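Phthiocerol/phthiodiolone dimycocerosyl transferase (Mycobacterium tuberculosis, PDB 1Q9J) probably catalyses the final step of phthiocerol dimycocerosate synthesis, esterifying phthiocerol and related alcohols with mycocerosic acids passed directly from mycocerosic acid synthase. Local coordinates at residues S186-Y191 against P336-L341; P212-W217 against K401-I406; V241-L246 against D302-I307. All coordinates share one frame; numbering follows the deposited sequence.

Interaction 1 of 3, residues S186-Y191 against P336-L341; sequences SVMYAY and PGLPPL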
loop_
_atom_site.group_PDB
_atom_site.type_symbol
_atom_site.label_atom_id
_atom_site.label_comp_id
_atom_site.label_asym_id
_atom_site.label_seq_id
_atom_site.Cartn_x
_atom_site.Cartn_y
_atom_site.Cartn_z
ATOM N N SER A 186 -20.206 0.055 19.001
ATOM C CA SER A 186 -20.828 0.924 19.994
ATOM C C SER A 186 -21.113 2.317 19.431
ATOM O O SER A 186 -22.122 2.939 19.770
ATOM C CB SER A 186 -19.927 1.050 21.225
ATOM O OG SER A 186 -18.747 1.765 20.914
ATOM N N VAL A 187 -20.228 2.807 18.567
ATOM C CA VAL A 187 -20.392 4.128 17.965
ATOM C C VAL A 187 -21.358 4.060 16.781
ATOM O O VAL A 187 -21.597 5.060 16.102
ATOM C CB VAL A 187 -19.034 4.684 17.476
ATOM C CG1 VAL A 187 -19.139 6.180 17.212
ATOM C CG2 VAL A 187 -17.957 4.395 18.505
ATOM N N MET A 188 -21.909 2.871 16.546
ATOM C CA MET A 188 -22.850 2.649 15.452
ATOM C C MET A 188 -24.120 3.491 15.620
ATOM O O MET A 188 -24.807 3.401 16.642
ATOM C CB MET A 188 -23.220 1.161 15.370
ATOM C CG MET A 188 -22.101 0.250 14.882
ATOM S SD MET A 188 -21.762 0.382 13.107
ATOM C CE MET A 188 -22.454 -1.189 12.480
ATOM N N TYR A 189 -24.417 4.307 14.610
ATOM C CA TYR A 189 -25.594 5.176 14.611
ATOM C C TYR A 189 -25.734 5.974 15.905
ATOM O O TYR A 189 -26.838 6.320 16.318
ATOM C CB TYR A 189 -26.867 4.355 14.360
ATOM C CG TYR A 189 -26.972 3.798 12.953
ATOM C CD1 TYR A 189 -26.078 2.824 12.496
ATOM C CD2 TYR A 189 -27.946 4.266 12.069
ATOM C CE1 TYR A 189 -26.150 2.332 11.189
ATOM C CE2 TYR A 189 -28.025 3.782 10.765
ATOM C CZ TYR A 189 -27.126 2.821 10.329
ATOM O OH TYR A 189 -27.194 2.370 9.031
ATOM N N ALA A 190 -24.604 6.253 16.542
ATOM C CA ALA A 190 -24.564 7.028 17.775
ATOM C C ALA A 190 -23.696 8.255 17.470
ATOM O O ALA A 190 -22.994 8.275 16.458
ATOM C CB ALA A 190 -23.945 6.192 18.893
ATOM N N TYR A 191 -23.742 9.269 18.332
ATOM C CA TYR A 191 -22.965 10.499 18.137
ATOM C C TYR A 191 -23.378 11.270 16.877
ATOM O O TYR A 191 -24.286 10.869 16.143
ATOM C CB TYR A 191 -21.455 10.201 18.069
ATOM C CG TYR A 191 -20.864 9.605 19.334
ATOM C CD1 TYR A 191 -21.059 8.259 19.651
ATOM C CD2 TYR A 191 -20.133 10.397 20.229
ATOM C CE1 TYR A 191 -20.543 7.712 20.832
ATOM C CE2 TYR A 191 -19.615 9.859 21.416
ATOM C CZ TYR A 191 -19.826 8.515 21.712
ATOM O OH TYR A 191 -19.345 7.975 22.889
ATOM N N PRO A 336 -22.182 2.859 7.038
ATOM C CA PRO A 336 -23.334 3.595 7.569
ATOM C C PRO A 336 -23.341 3.687 9.094
ATOM O O PRO A 336 -22.962 2.744 9.793
ATOM C CB PRO A 336 -24.526 2.805 7.029
ATOM C CG PRO A 336 -23.994 1.407 6.961
ATOM C CD PRO A 336 -22.621 1.621 6.367
ATOM N N GLY A 337 -23.775 4.838 9.597
ATOM C CA GLY A 337 -23.838 5.047 11.028
ATOM C C GLY A 337 -22.479 5.035 11.694
ATOM O O GLY A 337 -22.257 4.297 12.655
ATOM N N LEU A 338 -21.564 5.852 11.186
ATOM C CA LEU A 338 -20.221 5.923 11.747
ATOM C C LEU A 338 -19.486 7.187 11.334
ATOM O O LEU A 338 -19.546 7.610 10.179
ATOM C CB LEU A 338 -19.401 4.696 11.332
ATOM C CG LEU A 338 -19.323 3.541 12.339
ATOM C CD1 LEU A 338 -18.699 2.318 11.693
ATOM C CD2 LEU A 338 -18.511 3.982 13.547
ATOM N N PRO A 339 -18.784 7.818 12.284
ATOM C CA PRO A 339 -18.052 9.036 11.938
ATOM C C PRO A 339 -16.988 8.708 10.892
ATOM O O PRO A 339 -16.607 7.546 10.730
ATOM C CB PRO A 339 -17.458 9.469 13.279
ATOM C CG PRO A 339 -17.294 8.170 14.019
ATOM C CD PRO A 339 -18.576 7.454 13.697
ATOM N N PRO A 340 -16.508 9.722 10.160
ATOM C CA PRO A 340 -15.488 9.536 9.126
ATOM C C PRO A 340 -14.270 8.770 9.625
ATOM O O PRO A 340 -13.558 9.242 10.509
ATOM C CB PRO A 340 -15.134 10.967 8.736
ATOM C CG PRO A 340 -16.416 11.674 8.904
ATOM C CD PRO A 340 -16.918 11.131 10.231
ATOM N N LEU A 341 -14.045 7.589 9.054
ATOM C CA LEU A 341 -12.909 6.763 9.427
ATOM C C LEU A 341 -11.637 7.376 8.884
ATOM O O LEU A 341 -11.632 7.978 7.810
ATOM C CB LEU A 341 -13.046 5.348 8.867
ATOM C CG LEU A 341 -13.734 4.286 9.711
ATOM C CD1 LEU A 341 -15.186 4.669 9.927
ATOM C CD2 LEU A 341 -13.638 2.943 9.005
#
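Tyr189 and Gly337 meet at the centre of this contact between two loops, one residue laying its ring on the backbone of the other. Gly337 CA stands over one face of the phenol ring, 3.7 Å from the centroid and 22° off the ring normal, in a CH-pi contact displaced toward the rim at CD1 and CE1. Since Gly337 carries no side chain, the ring settles directly against the main chain. At the base of the ring Tyr189 CG, anti to the carbonyl carbon (chi1 -69°), lies 3.9 Å from Gly337 CA. At the far end Tyr189 OH reaches Pro336 CB at 3.4 Å. The backbone pins the same pair: Tyr189 N donates to Gly337 O at 2.9 Å in a nearly straight bond (164° at the hydrogen), the donor standing above the carbonyl plane. Met188 CA lies 3.3 Å from that same Gly337 O in a CA-H...O contact, giving the carbonyl a second, softer partner. Both come from a type II beta turn running from Val187 to Ala190. On the remaining flank the side chains are apolar. The bent Met188 chain sets SD 3.9 Å from Leu338 CD1. Val187 CB faces Leu338 CD2, while Val187 CG1, anti to the backbone N, meets Pro339 CD at 3.8 Å, the two side chains crossing at about a right angle. Near the protein surface, the contact joins the loop between helix 164-170 and strand 213-216 to the loop leading into strand 342-345. Val187 also touches Pro259, and Pro339 rests on Pro261 of strand 260-267.

Interaction 2 of 3, residues P212-W217 against K401-I406; sequences PVTRLW and KSLEAI
Leu216, on strand 213-216, and Leu403 of helix 399-412 lie side by side, each pointing back toward the other's backbone. Leu216 CB lies 3.9 Å from Leu403 CD2, and Leu216 CG, set anti to the carbonyl carbon (chi1 -65°), meets the same methyl more closely, at 3.4 Å. Leu216 CD1 lies against the backbone carbonyl of Leu403 and also reaches Leu403 CB at 3.6 Å, while Glu404 OE1 is 3.6 Å from CD1 at the border of the patch. The other methyl, CD2, has Glu404 OE1 at 4.0 Å, and here the leucine and glutamate side chains cross at about a right angle. Two residues earlier on the same strand face, Thr214 turns CG2 to Leu403 CD2 at 3.6 Å, so this one methyl fits between Thr214 and Leu216. Strand and helix segments run nearly parallel, 18° apart, with 8.8 Å between their axes. Strand 213-216, at the edge of its mixed sheet, is hydrogen-bonded through its backbone to strand 387-393, which Leu403 also touches. Arg215 points away from the helix and makes salt bridges to Asp363 and Glu391. The chemistry therefore divides across the strand: charge pairing on the far side, and toward the helix a mainly apolar fit, bordered at Leu216 CD1 by the Leu403 carbonyl and the Glu404 carboxylate. Without hydrogen bonds between the two segments, their fit probably depends on shape.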
loop_
_atom_site.group_PDB
_atom_site.type_symbol
_atom_site.label_atom_id
_atom_site.label_comp_id
_atom_site.label_asym_id
_atom_site.label_seq_id
_atom_site.Cartn_x
_atom_site.Cartn_y
_atom_site.Cartn_z
ATOM N N PRO A 212 -6.322 11.314 -6.868
ATOM C CA PRO A 212 -5.508 12.473 -6.496
ATOM C C PRO A 212 -4.638 12.137 -5.285
ATOM O O PRO A 212 -5.103 11.496 -4.338
ATOM C CB PRO A 212 -6.552 13.557 -6.214
ATOM C CG PRO A 212 -7.803 12.783 -5.877
ATOM C CD PRO A 212 -7.757 11.643 -6.853
ATOM N N VAL A 213 -3.371 12.545 -5.348
ATOM C CA VAL A 213 -2.411 12.306 -4.269
ATOM C C VAL A 213 -1.595 13.539 -3.926
ATOM O O VAL A 213 -0.793 14.006 -4.744
ATOM C CB VAL A 213 -1.368 11.217 -4.618
ATOM C CG1 VAL A 213 -0.413 11.025 -3.433
ATOM C CG2 VAL A 213 -2.054 9.910 -4.979
ATOM N N THR A 214 -1.780 14.049 -2.709
ATOM C CA THR A 214 -1.028 15.209 -2.236
ATOM C C THR A 214 0.175 14.688 -1.468
ATOM O O THR A 214 0.093 13.663 -0.801
ATOM C CB THR A 214 -1.838 16.066 -1.279
ATOM O OG1 THR A 214 -2.997 16.570 -1.949
ATOM C CG2 THR A 214 -0.991 17.226 -0.792
ATOM N N ARG A 215 1.283 15.406 -1.531
ATOM C CA ARG A 215 2.458 14.935 -0.843
ATOM C C ARG A 215 3.335 16.065 -0.291
ATOM O O ARG A 215 3.674 17.015 -1.010
ATOM C CB ARG A 215 3.217 14.029 -1.811
ATOM C CG ARG A 215 4.567 13.538 -1.371
ATOM C CD ARG A 215 4.837 12.228 -2.071
ATOM N NE ARG A 215 6.193 12.116 -2.588
ATOM C CZ ARG A 215 6.711 10.991 -3.071
ATOM N NH1 ARG A 215 5.988 9.875 -3.102
ATOM N NH2 ARG A 215 7.951 10.982 -3.539
ATOM N N LEU A 216 3.674 15.967 0.997
ATOM C CA LEU A 216 4.514 16.961 1.679
ATOM C C LEU A 216 5.741 16.285 2.252
ATOM O O LEU A 216 5.638 15.197 2.801
ATOM C CB LEU A 216 3.753 17.612 2.828
ATOM C CG LEU A 216 2.548 18.436 2.402
ATOM C CD1 LEU A 216 1.844 19.008 3.629
ATOM C CD2 LEU A 216 3.026 19.546 1.480
ATOM N N TRP A 217 6.894 16.934 2.134
ATOM C CA TRP A 217 8.131 16.372 2.657
ATOM C C TRP A 217 8.587 17.002 3.975
ATOM O O TRP A 217 7.886 17.811 4.591
ATOM C CB TRP A 217 9.263 16.513 1.639
ATOM C CG TRP A 217 9.169 15.607 0.470
ATOM C CD1 TRP A 217 8.172 15.567 -0.452
ATOM C CD2 TRP A 217 10.129 14.619 0.075
ATOM N NE1 TRP A 217 8.446 14.615 -1.399
ATOM C CE2 TRP A 217 9.644 14.013 -1.099
ATOM C CE3 TRP A 217 11.353 14.182 0.604
ATOM C CZ2 TRP A 217 10.346 12.986 -1.769
ATOM C CZ3 TRP A 217 12.053 13.160 -0.062
ATOM C CH2 TRP A 217 11.543 12.576 -1.232
ATOM N N LYS A 401 -4.721 20.505 2.863
ATOM C CA LYS A 401 -5.175 21.218 4.056
ATOM C C LYS A 401 -4.676 20.515 5.313
ATOM O O LYS A 401 -3.809 21.023 6.025
ATOM C CB LYS A 401 -6.707 21.295 4.079
ATOM C CG LYS A 401 -7.270 22.139 5.212
ATOM C CD LYS A 401 -8.772 22.294 5.076
ATOM C CE LYS A 401 -9.361 23.133 6.198
ATOM N NZ LYS A 401 -10.843 23.253 6.050
ATOM N N SER A 402 -5.237 19.341 5.573
ATOM C CA SER A 402 -4.867 18.533 6.723
ATOM C C SER A 402 -3.392 18.145 6.701
ATOM O O SER A 402 -2.734 18.125 7.736
ATOM C CB SER A 402 -5.719 17.271 6.733
ATOM O OG SER A 402 -5.711 16.687 5.439
ATOM N N LEU A 403 -2.881 17.838 5.513
ATOM C CA LEU A 403 -1.486 17.436 5.359
ATOM C C LEU A 403 -0.531 18.517 5.827
ATOM O O LEU A 403 0.562 18.228 6.309
ATOM C CB LEU A 403 -1.178 17.111 3.898
ATOM C CG LEU A 403 -0.309 15.883 3.677
ATOM C CD1 LEU A 403 -1.170 14.652 3.884
ATOM C CD2 LEU A 403 0.279 15.888 2.281
ATOM N N GLU A 404 -0.932 19.771 5.665
ATOM C CA GLU A 404 -0.083 20.872 6.093
ATOM C C GLU A 404 -0.226 21.061 7.603
ATOM O O GLU A 404 0.757 21.316 8.297
ATOM C CB GLU A 404 -0.459 22.156 5.353
ATOM C CG GLU A 404 0.544 23.273 5.569
ATOM C CD GLU A 404 1.955 22.856 5.205
ATOM O OE1 GLU A 404 2.204 22.580 4.008
ATOM O OE2 GLU A 404 2.815 22.797 6.117
ATOM N N ALA A 405 -1.454 20.933 8.102
ATOM C CA ALA A 405 -1.730 21.057 9.534
ATOM C C ALA A 405 -0.880 20.025 10.259
ATOM O O ALA A 405 -0.256 20.310 11.281
ATOM C CB ALA A 405 -3.206 20.800 9.810
ATOM N N ILE A 406 -0.876 18.820 9.700
ATOM C CA ILE A 406 -0.118 17.699 10.221
ATOM C C ILE A 406 1.365 17.984 10.016
ATOM O O ILE A 406 2.204 17.636 10.848
ATOM C CB ILE A 406 -0.496 16.414 9.463
ATOM C CG1 ILE A 406 -1.984 16.123 9.672
ATOM C CG2 ILE A 406 0.367 15.251 9.918
ATOM C CD1 ILE A 406 -2.508 14.978 8.852
#

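Interaction 3 of 3, residues V241-L246 against D302-I307; sequences VAAAIL and DLASDI
A helix pair stacked over one face of a mixed beta sheet brings Ala243 and Leu246 of helix 237-253 against Leu303, Ala304 and Ile307 of helix 300-317. The segments cross at 118°, with their axes 8.6 Å apart, and the small residues mark the crossing: Ala243 and Ala304 have the closest alpha carbons, 5.3 Å apart, and their CB atoms lie 4.2 Å from each other. Larger side chains fill in beside this point. Leu303 CG is anti to the backbone N (chi1 -174°), and from it CD2 meets Ala243 CA at 3.8 Å and Leu246 CB at 4.0 Å. One methyl thus bridges neighbouring turns of helix 237-253. One turn after Leu303, Ile307 approaches Leu246 tip to tip, with Ile307 CD1 and Leu246 CD1 3.6 Å apart. The same Ile307 CD1 also comes within 4.4 Å of Ala242 CB, more loosely. All six touching residues are buried and all the side-chain contacts are apolar; backbone bonds such as those from Leu246 N to Ala242 O and from Ile307 N to Leu303 O stay within each helix. The sheet provides the floor: Leu246 touches Ile260, Tyr262 and Ala292, while Leu303 and Ile307 both touch Tyr290. Asp306, on another side of its helix, is hydrogen-bonded through OD2 to Tyr290 OH. Further along helix 300-317 lies Arg312, a residue thought to matter for recognition of the acyl carrier protein domain of mycocerosic acid synthase. Helices packed in this way on a mixed sheet form the alpha/beta layering of a domain of the CoA-dependent acyltransferase type.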
loop_
_atom_site.group_PDB
_atom_site.type_symbol
_atom_site.label_atom_id
_atom_site.label_comp_id
_atom_site.label_asym_id
_atom_site.label_seq_id
_atom_site.Cartn_x
_atom_site.Cartn_y
_atom_site.Cartn_z
ATOM N N VAL A 241 3.347 9.984 14.039
ATOM C CA VAL A 241 2.667 10.432 12.833
ATOM C C VAL A 241 1.165 10.198 12.907
ATOM O O VAL A 241 0.378 11.064 12.518
ATOM C CB VAL A 241 3.205 9.717 11.565
ATOM C CG1 VAL A 241 2.348 10.089 10.358
ATOM C CG2 VAL A 241 4.653 10.124 11.303
ATOM N N ALA A 242 0.758 9.038 13.408
ATOM C CA ALA A 242 -0.665 8.735 13.498
ATOM C C ALA A 242 -1.351 9.694 14.460
ATOM O O ALA A 242 -2.471 10.147 14.214
ATOM C CB ALA A 242 -0.863 7.296 13.959
ATOM N N ALA A 243 -0.675 9.978 15.569
ATOM C CA ALA A 243 -1.198 10.898 16.571
ATOM C C ALA A 243 -1.410 12.242 15.870
ATOM O O ALA A 243 -2.507 12.803 15.886
ATOM C CB ALA A 243 -0.208 11.043 17.708
ATOM N N ALA A 244 -0.353 12.741 15.236
ATOM C CA ALA A 244 -0.437 14.006 14.521
ATOM C C ALA A 244 -1.634 14.007 13.567
ATOM O O ALA A 244 -2.394 14.978 13.498
ATOM C CB ALA A 244 0.851 14.265 13.747
ATOM N N ILE A 245 -1.802 12.924 12.824
ATOM C CA ILE A 245 -2.914 12.811 11.895
ATOM C C ILE A 245 -4.244 12.850 12.650
ATOM O O ILE A 245 -5.138 13.624 12.309
ATOM C CB ILE A 245 -2.804 11.491 11.096
ATOM C CG1 ILE A 245 -1.601 11.573 10.179
ATOM C CG2 ILE A 245 -4.071 11.225 10.300
ATOM C CD1 ILE A 245 -1.209 10.267 9.602
ATOM N N LEU A 246 -4.367 12.017 13.679
ATOM C CA LEU A 246 -5.597 11.949 14.459
ATOM C C LEU A 246 -5.955 13.258 15.170
ATOM O O LEU A 246 -7.134 13.613 15.268
ATOM C CB LEU A 246 -5.515 10.798 15.467
ATOM C CG LEU A 246 -5.679 9.401 14.865
ATOM C CD1 LEU A 246 -5.233 8.352 15.857
ATOM C CD2 LEU A 246 -7.138 9.193 14.462
ATOM N N ASP A 302 0.570 10.684 24.818
ATOM C CA ASP A 302 -0.513 9.950 25.451
ATOM C C ASP A 302 -1.283 9.146 24.415
ATOM O O ASP A 302 -1.510 7.948 24.588
ATOM C CB ASP A 302 -1.462 10.908 26.176
ATOM C CG ASP A 302 -1.247 10.922 27.686
ATOM O OD1 ASP A 302 -0.144 11.313 28.132
ATOM O OD2 ASP A 302 -2.190 10.543 28.424
ATOM N N LEU A 303 -1.672 9.816 23.333
ATOM C CA LEU A 303 -2.426 9.191 22.239
ATOM C C LEU A 303 -1.572 8.142 21.519
ATOM O O LEU A 303 -1.983 6.998 21.360
ATOM C CB LEU A 303 -2.878 10.269 21.244
ATOM C CG LEU A 303 -3.804 9.867 20.105
ATOM C CD1 LEU A 303 -5.116 9.375 20.664
ATOM C CD2 LEU A 303 -4.019 11.057 19.185
ATOM N N ALA A 304 -0.381 8.551 21.094
ATOM C CA ALA A 304 0.533 7.664 20.400
ATOM C C ALA A 304 0.730 6.347 21.144
ATOM O O ALA A 304 0.591 5.265 20.564
ATOM C CB ALA A 304 1.870 8.351 20.208
ATOM N N SER A 305 1.049 6.439 22.434
ATOM C CA SER A 305 1.297 5.255 23.263
ATOM C C SER A 305 0.080 4.366 23.443
ATOM O O SER A 305 0.192 3.138 23.448
ATOM C CB SER A 305 1.828 5.670 24.639
ATOM O OG SER A 305 3.183 6.095 24.540
ATOM N N ASP A 306 -1.084 4.985 23.589
ATOM C CA ASP A 306 -2.298 4.215 23.766
ATOM C C ASP A 306 -2.572 3.375 22.517
ATOM O O ASP A 306 -2.955 2.203 22.608
ATOM C CB ASP A 306 -3.470 5.144 24.056
ATOM C CG ASP A 306 -4.722 4.385 24.418
ATOM O OD1 ASP A 306 -4.658 3.506 25.309
ATOM O OD2 ASP A 306 -5.777 4.664 23.815
ATOM N N ILE A 307 -2.373 3.978 21.348
ATOM C CA ILE A 307 -2.582 3.263 20.097
ATOM C C ILE A 307 -1.654 2.052 20.060
ATOM O O ILE A 307 -2.108 0.909 19.961
ATOM C CB ILE A 307 -2.274 4.149 18.864
ATOM C CG1 ILE A 307 -3.134 5.410 18.893
ATOM C CG2 ILE A 307 -2.553 3.363 17.570
ATOM C CD1 ILE A 307 -2.926 6.327 17.702
#

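Helix 237-253 joins interactions 2 and 3: Ile406, on the helix of interaction 2, packs against Ile245 and Ala244, with Ile406 CD1 3.8 Å from Ile245 CA. Three helices, 399-412, 237-253 and 300-317, thus follow one another over a single sheet, although the two contact centres are 18 Å apart. Interaction 1 touches neither; its nearest atoms are about 7 Å from interaction 3 and about 11 Å from interaction 2. Along the chain, interaction 3 is nested within the loops closed by both others, whose segments alternate. Interactions 1 and 2 lie away from the probable catalytic His124 and from Asp128, whereas the side chain of Ile307 in interaction 3 is about 10 Å from that of Arg312.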